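Local coordinates for IPT/TIG domain-containing protein BACOVA_02650 (Bacteroides ovatus, PDB 5E7H) that binds polysaccharide at the bacterial cell surface and probably captures xyloglucan before its transport into the periplasm for degradation, at residues A[9-14]-A[254-259]; A[63-68]-A[80-85]; A[149-154]-A[221-226]; A[166-171]-A[202-207]; A[170-175]-A[246-251]. All blocks are in the same frame, centred on the assembly; numbering follows the deposited sequence.

Contact 1 of 5, residues A[9-14]-A[254-259]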
# COMPACT_ATOMS: atom_id res chain seq x y z
N SER A 9 0.65 10.14 3.46
CA SER A 9 1.64 9.07 3.33
C SER A 9 1.06 7.76 2.82
O SER A 9 1.73 7.01 2.07
CB SER A 9 2.34 8.85 4.68
OG SER A 9 1.40 8.59 5.70
N SER A 10 -0.18 7.45 3.18
CA SER A 10 -0.84 6.24 2.72
C SER A 10 -2.35 6.39 2.78
O SER A 10 -2.85 7.16 3.60
CB SER A 10 -0.41 5.04 3.56
OG SER A 10 -1.12 3.88 3.18
N THR A 11 -3.06 5.67 1.91
CA THR A 11 -4.52 5.57 2.01
C THR A 11 -4.95 4.48 2.99
O THR A 11 -6.11 4.41 3.35
CB THR A 11 -5.16 5.29 0.64
OG1 THR A 11 -4.70 4.04 0.14
CG2 THR A 11 -4.83 6.39 -0.37
N MET A 12 -4.03 3.62 3.43
CA MET A 12 -4.41 2.54 4.35
C MET A 12 -3.24 2.20 5.26
O MET A 12 -2.74 1.08 5.26
CB MET A 12 -4.90 1.31 3.58
CG MET A 12 -5.68 0.34 4.48
SD MET A 12 -6.57 -0.94 3.55
CE MET A 12 -7.95 0.01 2.99
N PRO A 13 -2.82 3.19 6.04
CA PRO A 13 -1.71 2.95 6.97
C PRO A 13 -2.07 1.91 7.99
O PRO A 13 -3.20 1.86 8.49
CB PRO A 13 -1.47 4.32 7.61
CG PRO A 13 -2.74 5.07 7.42
CD PRO A 13 -3.35 4.56 6.15
N VAL A 14 -1.09 1.07 8.33
CA VAL A 14 -1.27 0.06 9.37
C VAL A 14 -1.57 0.70 10.72
O VAL A 14 -0.96 1.72 11.11
CB VAL A 14 -0.00 -0.84 9.44
CG1 VAL A 14 -0.08 -1.83 10.61
CG2 VAL A 14 0.19 -1.58 8.13
N ASN A 254 -2.77 -5.67 1.95
CA ASN A 254 -3.82 -4.75 1.49
C ASN A 254 -3.59 -4.25 0.07
O ASN A 254 -3.65 -3.05 -0.23
CB ASN A 254 -3.97 -3.58 2.46
CG ASN A 254 -4.70 -3.99 3.70
OD1 ASN A 254 -5.64 -4.79 3.65
ND2 ASN A 254 -4.27 -3.47 4.83
N PHE A 255 -3.38 -5.19 -0.83
CA PHE A 255 -3.38 -4.85 -2.24
C PHE A 255 -4.75 -4.28 -2.59
O PHE A 255 -5.78 -4.83 -2.17
CB PHE A 255 -3.08 -6.08 -3.12
CG PHE A 255 -1.69 -6.63 -2.95
CD1 PHE A 255 -0.66 -6.19 -3.77
CD2 PHE A 255 -1.42 -7.59 -1.97
CE1 PHE A 255 0.64 -6.69 -3.61
CE2 PHE A 255 -0.12 -8.08 -1.80
CZ PHE A 255 0.89 -7.63 -2.62
N ARG A 256 -4.76 -3.20 -3.37
CA ARG A 256 -5.98 -2.47 -3.67
C ARG A 256 -5.82 -1.76 -5.00
O ARG A 256 -4.72 -1.34 -5.38
CB ARG A 256 -6.29 -1.48 -2.53
CG ARG A 256 -5.16 -0.51 -2.19
CD ARG A 256 -5.33 0.04 -0.77
NE ARG A 256 -4.28 0.99 -0.38
CZ ARG A 256 -3.22 0.72 0.37
NH1 ARG A 256 -2.96 -0.50 0.80
NH2 ARG A 256 -2.40 1.72 0.69
N ILE A 257 -6.93 -1.63 -5.72
CA ILE A 257 -6.96 -0.92 -6.99
C ILE A 257 -7.80 0.31 -6.79
O ILE A 257 -8.96 0.21 -6.39
CB ILE A 257 -7.55 -1.79 -8.14
CG1 ILE A 257 -6.65 -2.99 -8.40
CG2 ILE A 257 -7.71 -0.95 -9.40
CD1 ILE A 257 -7.21 -4.00 -9.38
N VAL A 258 -7.20 1.48 -7.04
CA VAL A 258 -7.87 2.76 -6.81
C VAL A 258 -7.71 3.68 -8.01
O VAL A 258 -6.87 3.44 -8.87
CB VAL A 258 -7.32 3.47 -5.55
CG1 VAL A 258 -7.53 2.63 -4.31
CG2 VAL A 258 -5.84 3.77 -5.69
N ARG A 259 -8.51 4.74 -8.05
CA ARG A 259 -8.37 5.73 -9.11
C ARG A 259 -7.11 6.56 -8.91
O ARG A 259 -6.74 6.88 -7.77
CB ARG A 259 -9.58 6.65 -9.15
CG ARG A 259 -10.83 5.96 -9.60
CD ARG A 259 -12.03 6.87 -9.41
NE ARG A 259 -13.20 6.36 -10.12
CZ ARG A 259 -13.96 5.35 -9.70
NH1 ARG A 259 -13.72 4.71 -8.56
NH2 ARG A 259 -15.00 4.99 -10.43
O HOH W 1 -2.23 -1.50 4.94

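Contact 2 of 5, residues A[63-68]-A[80-85]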
# COMPACT_ATOMS: atom_id res chain seq x y z
N THR A 63 -13.73 1.92 10.40
CA THR A 63 -14.58 0.81 9.99
C THR A 63 -15.18 1.07 8.60
O THR A 63 -15.70 0.14 7.99
CB THR A 63 -15.73 0.57 10.99
OG1 THR A 63 -16.66 1.66 10.95
CG2 THR A 63 -15.20 0.44 12.42
N GLN A 64 -15.09 2.31 8.12
CA GLN A 64 -15.63 2.70 6.81
C GLN A 64 -14.65 3.62 6.12
O GLN A 64 -13.80 4.24 6.78
CB GLN A 64 -16.97 3.41 6.94
CG GLN A 64 -18.05 2.61 7.63
CD GLN A 64 -19.33 3.40 7.80
OE1 GLN A 64 -19.35 4.62 7.64
NE2 GLN A 64 -20.41 2.70 8.12
N SER A 65 -14.76 3.72 4.81
CA SER A 65 -14.00 4.69 4.04
C SER A 65 -14.46 6.12 4.40
O SER A 65 -15.50 6.32 5.00
CB SER A 65 -14.16 4.44 2.55
OG SER A 65 -15.53 4.51 2.19
N GLY A 66 -13.64 7.10 4.03
CA GLY A 66 -13.92 8.48 4.36
C GLY A 66 -12.75 9.36 4.00
O GLY A 66 -11.96 9.02 3.13
N HIS A 67 -12.65 10.52 4.66
CA HIS A 67 -11.54 11.43 4.45
C HIS A 67 -11.00 11.92 5.78
O HIS A 67 -11.69 11.89 6.79
CB HIS A 67 -11.99 12.62 3.61
CG HIS A 67 -12.54 12.23 2.28
ND1 HIS A 67 -11.74 12.05 1.17
CD2 HIS A 67 -13.80 11.93 1.89
CE1 HIS A 67 -12.49 11.68 0.15
NE2 HIS A 67 -13.75 11.60 0.56
N ILE A 68 -9.75 12.36 5.76
CA ILE A 68 -9.17 13.06 6.90
C ILE A 68 -9.47 14.55 6.82
O ILE A 68 -9.29 15.17 5.78
CB ILE A 68 -7.65 12.84 6.97
CG1 ILE A 68 -7.31 11.34 7.06
CG2 ILE A 68 -7.05 13.60 8.16
CD1 ILE A 68 -5.85 11.04 6.98
N ALA A 80 -8.21 14.90 -0.21
CA ALA A 80 -8.96 14.58 -1.43
C ALA A 80 -9.09 13.07 -1.67
O ALA A 80 -10.17 12.61 -2.06
CB ALA A 80 -8.29 15.24 -2.64
N GLU A 81 -8.01 12.33 -1.44
CA GLU A 81 -8.02 10.88 -1.53
C GLU A 81 -8.98 10.26 -0.53
O GLU A 81 -9.09 10.74 0.59
CB GLU A 81 -6.63 10.28 -1.23
CG GLU A 81 -5.52 10.64 -2.15
CD GLU A 81 -4.23 9.94 -1.75
OE1 GLU A 81 -3.98 9.80 -0.53
OE2 GLU A 81 -3.48 9.52 -2.65
N ILE A 82 -9.62 9.16 -0.91
CA ILE A 82 -10.39 8.39 0.04
C ILE A 82 -9.44 7.64 0.95
O ILE A 82 -8.58 6.86 0.49
CB ILE A 82 -11.36 7.43 -0.66
CG1 ILE A 82 -12.41 8.27 -1.39
CG2 ILE A 82 -12.01 6.49 0.33
CD1 ILE A 82 -13.43 7.46 -2.18
N PHE A 83 -9.57 7.90 2.25
CA PHE A 83 -8.79 7.25 3.32
C PHE A 83 -9.47 5.95 3.77
O PHE A 83 -10.68 5.92 3.96
CB PHE A 83 -8.64 8.22 4.51
CG PHE A 83 -7.60 7.78 5.51
CD1 PHE A 83 -6.26 7.76 5.17
CD2 PHE A 83 -7.98 7.40 6.79
CE1 PHE A 83 -5.30 7.34 6.09
CE2 PHE A 83 -7.03 7.00 7.72
CZ PHE A 83 -5.70 6.96 7.37
N TYR A 84 -8.67 4.89 3.90
CA TYR A 84 -9.15 3.53 4.23
C TYR A 84 -10.22 3.09 3.23
O TYR A 84 -11.38 2.82 3.59
CB TYR A 84 -9.61 3.42 5.70
CG TYR A 84 -8.55 2.74 6.56
CD1 TYR A 84 -8.75 1.45 7.05
CD2 TYR A 84 -7.33 3.35 6.83
CE1 TYR A 84 -7.77 0.81 7.81
CE2 TYR A 84 -6.37 2.73 7.60
CZ TYR A 84 -6.59 1.46 8.07
OH TYR A 84 -5.62 0.81 8.81
N PRO A 85 -9.82 3.01 1.95
CA PRO A 85 -10.74 2.56 0.89
C PRO A 85 -10.93 1.05 0.96
O PRO A 85 -10.43 0.29 0.12
CB PRO A 85 -10.03 2.99 -0.39
CG PRO A 85 -8.61 2.88 -0.07
CD PRO A 85 -8.51 3.37 1.38

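Contact 3 of 5, residues A[149-154]-A[221-226]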
# COMPACT_ATOMS: atom_id res chain seq x y z
N SER A 149 -19.56 -1.54 -9.10
CA SER A 149 -20.30 -0.47 -8.42
C SER A 149 -19.35 0.56 -7.79
O SER A 149 -19.79 1.65 -7.39
CB SER A 149 -21.23 -1.04 -7.35
OG SER A 149 -20.47 -1.62 -6.31
N ILE A 150 -18.07 0.21 -7.70
CA ILE A 150 -17.03 1.08 -7.15
C ILE A 150 -16.15 1.60 -8.30
O ILE A 150 -15.93 2.80 -8.40
CB ILE A 150 -16.15 0.34 -6.13
CG1 ILE A 150 -16.99 -0.24 -4.99
CG2 ILE A 150 -15.04 1.27 -5.61
CD1 ILE A 150 -17.64 0.78 -4.14
N ILE A 151 -15.67 0.70 -9.15
CA ILE A 151 -14.94 1.08 -10.36
C ILE A 151 -15.74 0.64 -11.59
O ILE A 151 -15.75 -0.54 -11.94
CB ILE A 151 -13.52 0.47 -10.41
CG1 ILE A 151 -12.72 0.90 -9.18
CG2 ILE A 151 -12.84 0.89 -11.72
CD1 ILE A 151 -11.34 0.25 -9.10
N PRO A 152 -16.40 1.57 -12.27
CA PRO A 152 -17.17 1.17 -13.44
C PRO A 152 -16.34 0.47 -14.50
O PRO A 152 -15.14 0.72 -14.65
CB PRO A 152 -17.72 2.49 -13.98
CG PRO A 152 -17.79 3.38 -12.76
CD PRO A 152 -16.63 2.98 -11.91
N GLY A 153 -16.99 -0.41 -15.25
CA GLY A 153 -16.29 -1.15 -16.28
C GLY A 153 -15.63 -0.27 -17.33
O GLY A 153 -14.62 -0.66 -17.91
N ASN A 154 -16.20 0.91 -17.57
CA ASN A 154 -15.66 1.74 -18.64
C ASN A 154 -14.49 2.64 -18.21
O ASN A 154 -13.99 3.42 -19.04
CB ASN A 154 -16.76 2.58 -19.29
CG ASN A 154 -17.40 3.61 -18.36
OD1 ASN A 154 -16.95 3.86 -17.26
ND2 ASN A 154 -18.44 4.26 -18.86
N ALA A 221 -7.55 -2.38 -22.18
CA ALA A 221 -7.91 -0.98 -22.35
C ALA A 221 -8.71 -0.43 -21.18
O ALA A 221 -8.40 0.64 -20.63
CB ALA A 221 -8.68 -0.81 -23.63
N THR A 222 -9.77 -1.15 -20.79
CA THR A 222 -10.65 -0.71 -19.71
C THR A 222 -10.76 -1.76 -18.61
O THR A 222 -10.35 -2.92 -18.79
CB THR A 222 -12.07 -0.43 -20.18
OG1 THR A 222 -12.67 -1.67 -20.59
CG2 THR A 222 -12.12 0.55 -21.36
N TYR A 223 -11.32 -1.35 -17.48
CA TYR A 223 -11.47 -2.23 -16.35
C TYR A 223 -12.36 -3.43 -16.74
O TYR A 223 -12.05 -4.56 -16.36
CB TYR A 223 -12.02 -1.44 -15.14
CG TYR A 223 -12.00 -2.20 -13.87
CD1 TYR A 223 -10.82 -2.73 -13.35
CD2 TYR A 223 -13.17 -2.43 -13.18
CE1 TYR A 223 -10.82 -3.48 -12.17
CE2 TYR A 223 -13.19 -3.16 -12.00
CZ TYR A 223 -12.03 -3.69 -11.51
OH TYR A 223 -12.00 -4.43 -10.34
N GLN A 224 -13.42 -3.20 -17.51
CA GLN A 224 -14.27 -4.32 -17.93
C GLN A 224 -13.50 -5.32 -18.79
O GLN A 224 -13.72 -6.54 -18.70
CB GLN A 224 -15.49 -3.82 -18.71
CG GLN A 224 -16.50 -4.94 -19.04
CD GLN A 224 -17.06 -5.58 -17.78
OE1 GLN A 224 -18.07 -5.13 -17.24
NE2 GLN A 224 -16.41 -6.64 -17.32
N ASP A 225 -12.62 -4.84 -19.65
CA ASP A 225 -11.83 -5.75 -20.48
C ASP A 225 -10.93 -6.65 -19.61
O ASP A 225 -10.76 -7.86 -19.86
CB ASP A 225 -10.98 -4.97 -21.47
CG ASP A 225 -11.80 -4.20 -22.48
OD1 ASP A 225 -12.85 -4.70 -22.95
OD2 ASP A 225 -11.39 -3.06 -22.79
N PHE A 226 -10.33 -6.05 -18.58
CA PHE A 226 -9.52 -6.76 -17.61
C PHE A 226 -10.35 -7.82 -16.89
O PHE A 226 -9.94 -8.98 -16.79
CB PHE A 226 -8.92 -5.72 -16.65
CG PHE A 226 -8.39 -6.28 -15.35
CD1 PHE A 226 -7.19 -6.97 -15.30
CD2 PHE A 226 -9.08 -6.06 -14.16
CE1 PHE A 226 -6.70 -7.46 -14.07
CE2 PHE A 226 -8.59 -6.53 -12.96
CZ PHE A 226 -7.41 -7.23 -12.91

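Contact 4 of 5, residues A[166-171]-A[202-207]. With FMT (formic acid), chain C; FMT (formic acid), chain D.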
# COMPACT_ATOMS: atom_id res chain seq x y z
N CYS A 166 3.86 -2.12 2.17
CA CYS A 166 5.08 -2.92 2.11
C CYS A 166 6.00 -2.55 3.27
O CYS A 166 6.13 -1.37 3.61
CB CYS A 166 5.77 -2.69 0.79
SG CYS A 166 7.21 -3.74 0.49
N PHE A 167 6.63 -3.55 3.87
CA PHE A 167 7.64 -3.34 4.90
C PHE A 167 8.92 -4.02 4.44
O PHE A 167 8.92 -5.21 4.20
CB PHE A 167 7.18 -3.92 6.24
CG PHE A 167 8.19 -3.77 7.37
CD1 PHE A 167 9.35 -4.53 7.40
CD2 PHE A 167 7.94 -2.90 8.42
CE1 PHE A 167 10.28 -4.39 8.45
CE2 PHE A 167 8.86 -2.78 9.48
CZ PHE A 167 10.01 -3.53 9.48
N VAL A 168 9.99 -3.23 4.32
CA VAL A 168 11.31 -3.76 3.97
C VAL A 168 12.23 -3.61 5.19
O VAL A 168 12.42 -2.50 5.70
CB VAL A 168 11.91 -3.02 2.77
CG1 VAL A 168 13.36 -3.48 2.50
CG2 VAL A 168 11.02 -3.17 1.53
N LYS A 169 12.80 -4.71 5.68
CA LYS A 169 13.66 -4.64 6.87
C LYS A 169 14.94 -3.85 6.60
O LYS A 169 15.33 -2.99 7.43
CB LYS A 169 14.02 -6.05 7.36
CG LYS A 169 14.87 -6.09 8.64
CD LYS A 169 14.04 -5.72 9.84
CE LYS A 169 14.87 -5.69 11.12
NZ LYS A 169 15.30 -7.05 11.51
N GLU A 170 15.62 -4.19 5.50
CA GLU A 170 16.91 -3.58 5.13
C GLU A 170 16.98 -3.51 3.63
O GLU A 170 16.43 -4.37 2.94
CB GLU A 170 18.11 -4.39 5.64
CG GLU A 170 18.05 -4.91 7.06
CD GLU A 170 18.54 -3.91 8.10
OE1 GLU A 170 18.77 -2.74 7.73
OE2 GLU A 170 18.68 -4.30 9.28
N VAL A 171 17.69 -2.51 3.11
CA VAL A 171 17.87 -2.45 1.67
C VAL A 171 18.70 -3.65 1.23
O VAL A 171 19.51 -4.20 2.00
CB VAL A 171 18.54 -1.14 1.22
CG1 VAL A 171 17.59 0.04 1.49
CG2 VAL A 171 19.86 -0.96 1.88
N THR A 202 13.19 3.63 -1.07
CA THR A 202 12.93 2.38 -0.36
C THR A 202 13.10 2.62 1.14
O THR A 202 14.22 2.56 1.67
CB THR A 202 13.87 1.24 -0.82
OG1 THR A 202 13.71 1.06 -2.23
CG2 THR A 202 13.54 -0.06 -0.11
N GLU A 203 12.00 2.92 1.81
CA GLU A 203 12.04 3.13 3.26
C GLU A 203 12.29 1.78 3.91
O GLU A 203 11.84 0.75 3.39
CB GLU A 203 10.73 3.75 3.77
CG GLU A 203 10.41 5.09 3.11
CD GLU A 203 11.36 6.20 3.48
OE1 GLU A 203 11.52 7.15 2.68
OE2 GLU A 203 11.98 6.13 4.57
N THR A 204 13.00 1.79 5.03
CA THR A 204 13.25 0.56 5.76
C THR A 204 12.82 0.65 7.21
O THR A 204 12.80 1.74 7.80
CB THR A 204 14.74 0.17 5.72
OG1 THR A 204 15.52 1.22 6.29
CG2 THR A 204 15.18 -0.08 4.27
N GLY A 205 12.45 -0.49 7.77
CA GLY A 205 12.14 -0.58 9.19
C GLY A 205 10.79 -0.03 9.55
O GLY A 205 10.50 0.13 10.74
N LYS A 206 9.99 0.28 8.54
CA LYS A 206 8.64 0.79 8.74
C LYS A 206 7.81 0.49 7.52
O LYS A 206 8.36 0.21 6.45
CB LYS A 206 8.66 2.29 9.03
CG LYS A 206 9.21 3.13 7.89
CD LYS A 206 9.36 4.58 8.33
CE LYS A 206 10.01 5.42 7.27
NZ LYS A 206 10.12 6.85 7.69
N TRP A 207 6.49 0.51 7.67
CA TRP A 207 5.60 0.33 6.55
C TRP A 207 5.59 1.54 5.63
O TRP A 207 5.70 2.69 6.09
CB TRP A 207 4.19 0.06 7.03
CG TRP A 207 3.95 -1.30 7.63
CD1 TRP A 207 3.96 -1.62 8.95
CD2 TRP A 207 3.65 -2.52 6.92
NE1 TRP A 207 3.69 -2.96 9.12
CE2 TRP A 207 3.50 -3.53 7.89
CE3 TRP A 207 3.50 -2.85 5.57
CZ2 TRP A 207 3.20 -4.83 7.56
CZ3 TRP A 207 3.20 -4.16 5.23
CH2 TRP A 207 3.05 -5.14 6.23
C FMT C . 13.50 -8.32 14.48
O1 FMT C . 13.88 -7.32 15.14
O2 FMT C . 12.79 -8.14 13.45
C FMT D . 17.63 -6.11 14.64
O1 FMT D . 16.52 -6.71 14.64
O2 FMT D . 18.53 -6.45 13.83
O HOH W 2 9.46 -0.49 4.07

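Contact 5 of 5, residues A[170-175]-A[246-251]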
# COMPACT_ATOMS: atom_id res chain seq x y z
N GLU A 170 15.62 -4.19 5.50
CA GLU A 170 16.91 -3.58 5.13
C GLU A 170 16.98 -3.51 3.63
O GLU A 170 16.43 -4.37 2.94
CB GLU A 170 18.11 -4.39 5.64
CG GLU A 170 18.05 -4.91 7.06
CD GLU A 170 18.54 -3.91 8.10
OE1 GLU A 170 18.77 -2.74 7.73
OE2 GLU A 170 18.68 -4.30 9.28
N VAL A 171 17.69 -2.51 3.11
CA VAL A 171 17.87 -2.45 1.67
C VAL A 171 18.70 -3.65 1.23
O VAL A 171 19.51 -4.20 2.00
CB VAL A 171 18.54 -1.14 1.22
CG1 VAL A 171 17.59 0.04 1.49
CG2 VAL A 171 19.86 -0.96 1.88
N PHE A 172 18.50 -4.02 -0.02
CA PHE A 172 19.18 -5.16 -0.62
C PHE A 172 19.60 -4.82 -2.03
O PHE A 172 19.10 -3.87 -2.63
CB PHE A 172 18.27 -6.40 -0.59
CG PHE A 172 16.86 -6.14 -1.07
CD1 PHE A 172 16.57 -6.11 -2.43
CD2 PHE A 172 15.83 -5.94 -0.16
CE1 PHE A 172 15.27 -5.87 -2.86
CE2 PHE A 172 14.55 -5.70 -0.59
CZ PHE A 172 14.26 -5.67 -1.94
N THR A 173 20.56 -5.59 -2.55
CA THR A 173 21.06 -5.40 -3.89
C THR A 173 21.04 -6.73 -4.63
O THR A 173 21.79 -7.65 -4.30
CB THR A 173 22.50 -4.85 -3.90
OG1 THR A 173 22.55 -3.64 -3.14
CG2 THR A 173 22.96 -4.57 -5.33
N GLY A 174 20.17 -6.81 -5.63
CA GLY A 174 20.04 -7.99 -6.47
C GLY A 174 18.58 -8.41 -6.58
O GLY A 174 18.01 -8.41 -7.67
N PRO A 175 17.96 -8.76 -5.44
CA PRO A 175 16.60 -9.29 -5.52
C PRO A 175 15.59 -8.28 -6.08
O PRO A 175 15.72 -7.08 -5.85
CB PRO A 175 16.29 -9.65 -4.07
CG PRO A 175 17.64 -9.99 -3.50
CD PRO A 175 18.57 -9.00 -4.13
N ALA A 246 21.88 -12.96 -1.32
CA ALA A 246 21.31 -11.89 -0.51
C ALA A 246 20.29 -12.45 0.44
O ALA A 246 19.65 -13.45 0.15
CB ALA A 246 20.66 -10.85 -1.41
N THR A 247 20.08 -11.75 1.55
CA THR A 247 19.04 -12.13 2.48
C THR A 247 18.12 -10.93 2.56
O THR A 247 18.58 -9.79 2.67
CB THR A 247 19.64 -12.52 3.85
OG1 THR A 247 20.45 -13.70 3.67
CG2 THR A 247 18.57 -12.79 4.88
N ILE A 248 16.82 -11.17 2.42
CA ILE A 248 15.86 -10.07 2.46
C ILE A 248 14.74 -10.42 3.42
O ILE A 248 14.58 -11.57 3.81
CB ILE A 248 15.30 -9.73 1.05
CG1 ILE A 248 14.27 -10.78 0.57
CG2 ILE A 248 16.46 -9.59 0.04
CD1 ILE A 248 13.59 -10.46 -0.76
N GLU A 249 13.97 -9.40 3.81
CA GLU A 249 12.82 -9.60 4.68
C GLU A 249 11.80 -8.54 4.30
O GLU A 249 11.96 -7.36 4.65
CB GLU A 249 13.21 -9.52 6.16
CG GLU A 249 12.06 -9.80 7.08
CD GLU A 249 12.43 -9.72 8.55
OE1 GLU A 249 13.61 -9.44 8.89
OE2 GLU A 249 11.53 -9.96 9.37
N VAL A 250 10.79 -8.96 3.54
CA VAL A 250 9.82 -8.03 2.95
C VAL A 250 8.42 -8.53 3.22
O VAL A 250 8.14 -9.72 3.04
CB VAL A 250 10.04 -7.88 1.43
CG1 VAL A 250 9.08 -6.85 0.83
CG2 VAL A 250 11.49 -7.49 1.14
N TYR A 251 7.54 -7.63 3.68
CA TYR A 251 6.14 -7.99 3.94
C TYR A 251 5.23 -7.13 3.09
O TYR A 251 5.57 -5.99 2.77
CB TYR A 251 5.78 -7.80 5.44
CG TYR A 251 6.68 -8.62 6.34
CD1 TYR A 251 6.42 -9.96 6.58
CD2 TYR A 251 7.84 -8.08 6.87
CE1 TYR A 251 7.27 -10.73 7.34
CE2 TYR A 251 8.69 -8.84 7.65
CZ TYR A 251 8.41 -10.17 7.87
OH TYR A 251 9.24 -10.97 8.62
O HOH W 3 15.40 -6.83 3.82

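Contact 1 of 5, residues A[9-14]-A[254-259]
Met12 and Thr11 close on the guanidinium of Arg256 from two directions, and this is the tightly packed part of the contact. Met12 CB sits over the centre of one guanidinium face, 3.7 Å from Arg256 CZ. Thr11 OG1 lies at the edge, near the plane, 3.1 Å from Arg256 NE. Both of these polar groups are hydrogen-bonded to Gln163, while Arg256 NH2 forms a salt bridge with Glu165 and a hydrogen bond with Gln209. The third nitrogen folds back on its own strand, Arg256 NH1 donating to Asn254 O at 2.8 Å. With its nitrogens all engaged, the buried guanidinium is probably left little freedom to rotate. Arg256 CG stands between the backbone N and the carbonyl carbon (chi1 55°), from where the chain runs extended to NE. The loop makes an ST turn: Ser10 OG accepts from Met12 N at 2.9 Å and is also bonded to Glu165. The looser part is at Asn254. The side chains of Met12 and Asn254 cross at about a right angle, with Met12 SD 3.6 Å from Asn254 CG, and the polar link goes through water: Met12 O receives a proton at 2.6 Å from a molecule that accepts from Asn254 ND2 at 2.8 Å. An arginine gripped between loop and strand here joins the immunoglobulin-like IPT/TIG domain to the xyloglucan-binding domain.

Contact 2 of 5, residues A[63-68]-A[80-85]
In the IPT/TIG domain, which has the immunoglobulin-like E-set fold, a single antiparallel bridge joins Gly66 to Phe83 as a hydrogen-bonded pair. Both of its bonds are present: Phe83 N donates to Gly66 O at 2.8 Å, and Gly66 N donates to Phe83 O over a longer 3.2 Å with an N-H...O angle of 137°. Next to it, Ser65 CA makes a C-H...O contact of 3.3 Å with Tyr84 O. On the buried side the Phe83 ring is held between two residues. Ile68 CD1 stands over the centre of one face, a CH-pi contact 3.8 Å from the Phe83 centroid and 12° off the ring normal, while Tyr84 CD2 lies over the opposite face, offset toward the rim. The ring is carried there with Phe83 CG anti to the backbone N (chi1 -167°), and Ile34 and Pro13 also touch it. An alanine in place of Phe83 would probably open a gap under Ile68 CD1 and leave that methyl without its aromatic face. On the other side of the bridge, Ile82 CG2 packs 3.7 Å from Ser65 CB. The imidazole of His67 comes back to 80-85, where Ala80 O lies near the ring plane at its edge and His67 ND1 donates a weak, bent hydrogen bond of 3.0 Å to Glu81 O.

Contact 3 of 5, residues A[149-154]-A[221-226]
The loop 149-154 comes up to the first turn of the short helix 223-227, with Gly153 CA only 4.1 Å from Gln224 CA. Between the two segments one backbone bond is made: Gln224 N donates to Gly153 O at 2.8 Å, N-H...O angle 158°, in the carbonyl plane and on a lone pair. A CB on Gly153 would come tight against Gln224 CB. Where the helix starts, in the same xyloglucan-binding domain as the loop, Thr222 and Asp225 form a capping box: Thr222 N donates to Asp225 OD2 at 3.2 Å, and Asp225 N returns a weak bond to Thr222 OG1. Gly153 O also lies 3.4 Å from Thr222 CB, at the N-cap. The buried side is carried by Ile151 and Tyr223, whose side chains cross at about a right angle. Ile151 CG2 lies over one face of the phenol ring, 4.0 Å from the Tyr223 centroid, and Ile151 O approaches Tyr223 CD2 at 3.4 Å. Tyr223 OH is hydrogen-bonded to Val146 O.

Contact 4 of 5, residues A[166-171]-A[202-207]
Phe167 meets the face of Trp207 with its CB and the backbone of Gly205 and Lys206 with its ring. The CB sits over the indole, 3.8 Å from the centroid of the Trp207 six-membered ring and 11° off the normal, a CH-pi contact. Phe167 CG is anti to the backbone N (chi1 179°). Beyond it the ring passes the neighbouring main chain: Phe167 CD2 is 3.5 Å from Lys206 C, Phe167 CE2 is 3.4 Å from Lys206 N, and at the tip Phe167 CZ is 3.6 Å from Gly205 C. The Phe167 ring turns an edge toward the face of the Trp207 five-membered ring, the planes at 70°, in a T-shaped pair. Trp207 NE1 is held by Val117 O. Further along, Gly205 N donates to Val168 O at 2.9 Å, at a residue whose positive phi suits glycine. A water bridges the segments beside this bond, accepting from Val168 N at 2.8 Å and lying within donating distance of both Glu203 O and Lys206 O. Beyond it, Val171 CG1 packs 3.7 Å from Thr204 CG2. The arrangement is that of an antiparallel pair, strands 160-168 and 207-213, fraying into loops at one end of a sheet in the xyloglucan-binding domain.

Contact 5 of 5, residues A[170-175]-A[246-251]
The ring of Phe172 is met obliquely by two methyl groups of strand 246-259: Ile248 CG2 lies 3.6 Å from Phe172 CG, and Val250 CG2, on the same side of the ring plane, lies 3.9 Å from Phe172 CE2. Phe172 CG stands between the backbone N and the carbonyl carbon (chi1 47°), which brings it up to the Ile248 methyl. Pro175 completes the apolar patch; its CG is 3.8 Å from both Ala246 CB and Ile248 CG2. An alanine in place of Phe172 would probably cost Val250 CG2 its contact with the ring and open a gap beside Ile248, though the CB contact with Ile248 CG2 would stay. At the polar margin the two backbones are joined through a water that accepts from Glu170 N at 3.1 Å and from Glu249 N at 2.9 Å. Phe177 packs on Ile248 and Val250 as well, from strand 176-181 of the five-stranded sheet. Loop 170-175 thus passes from one sheet to the other over the apolar face of Ala246, Ile248 and Val250, as a connection crossing between the two sheets of a beta-sandwich does.

Contact 2 lies within the IPT/TIG domain, contacts 3, 4 and 5 within the xyloglucan-binding domain, and contact 1 joins the two. Its segments enclose all the others along the chain. Contacts 1 and 2 have centres about 10 Å apart and touch where Tyr84 meets Thr11 and Pro13. Strand 246-259 serves contacts 1 and 5, whose centres are about 23 Å apart, and its neighbour, strand 160-168, leads into contact 4; the centres of contacts 4 and 5 are about 9 Å apart. Contact 3 is far from contacts 4 and 5, its centre about 35 Å from that of contact 5, but touches contact 1 through Arg259. The final strand thus runs from contact 5 to the domain junction.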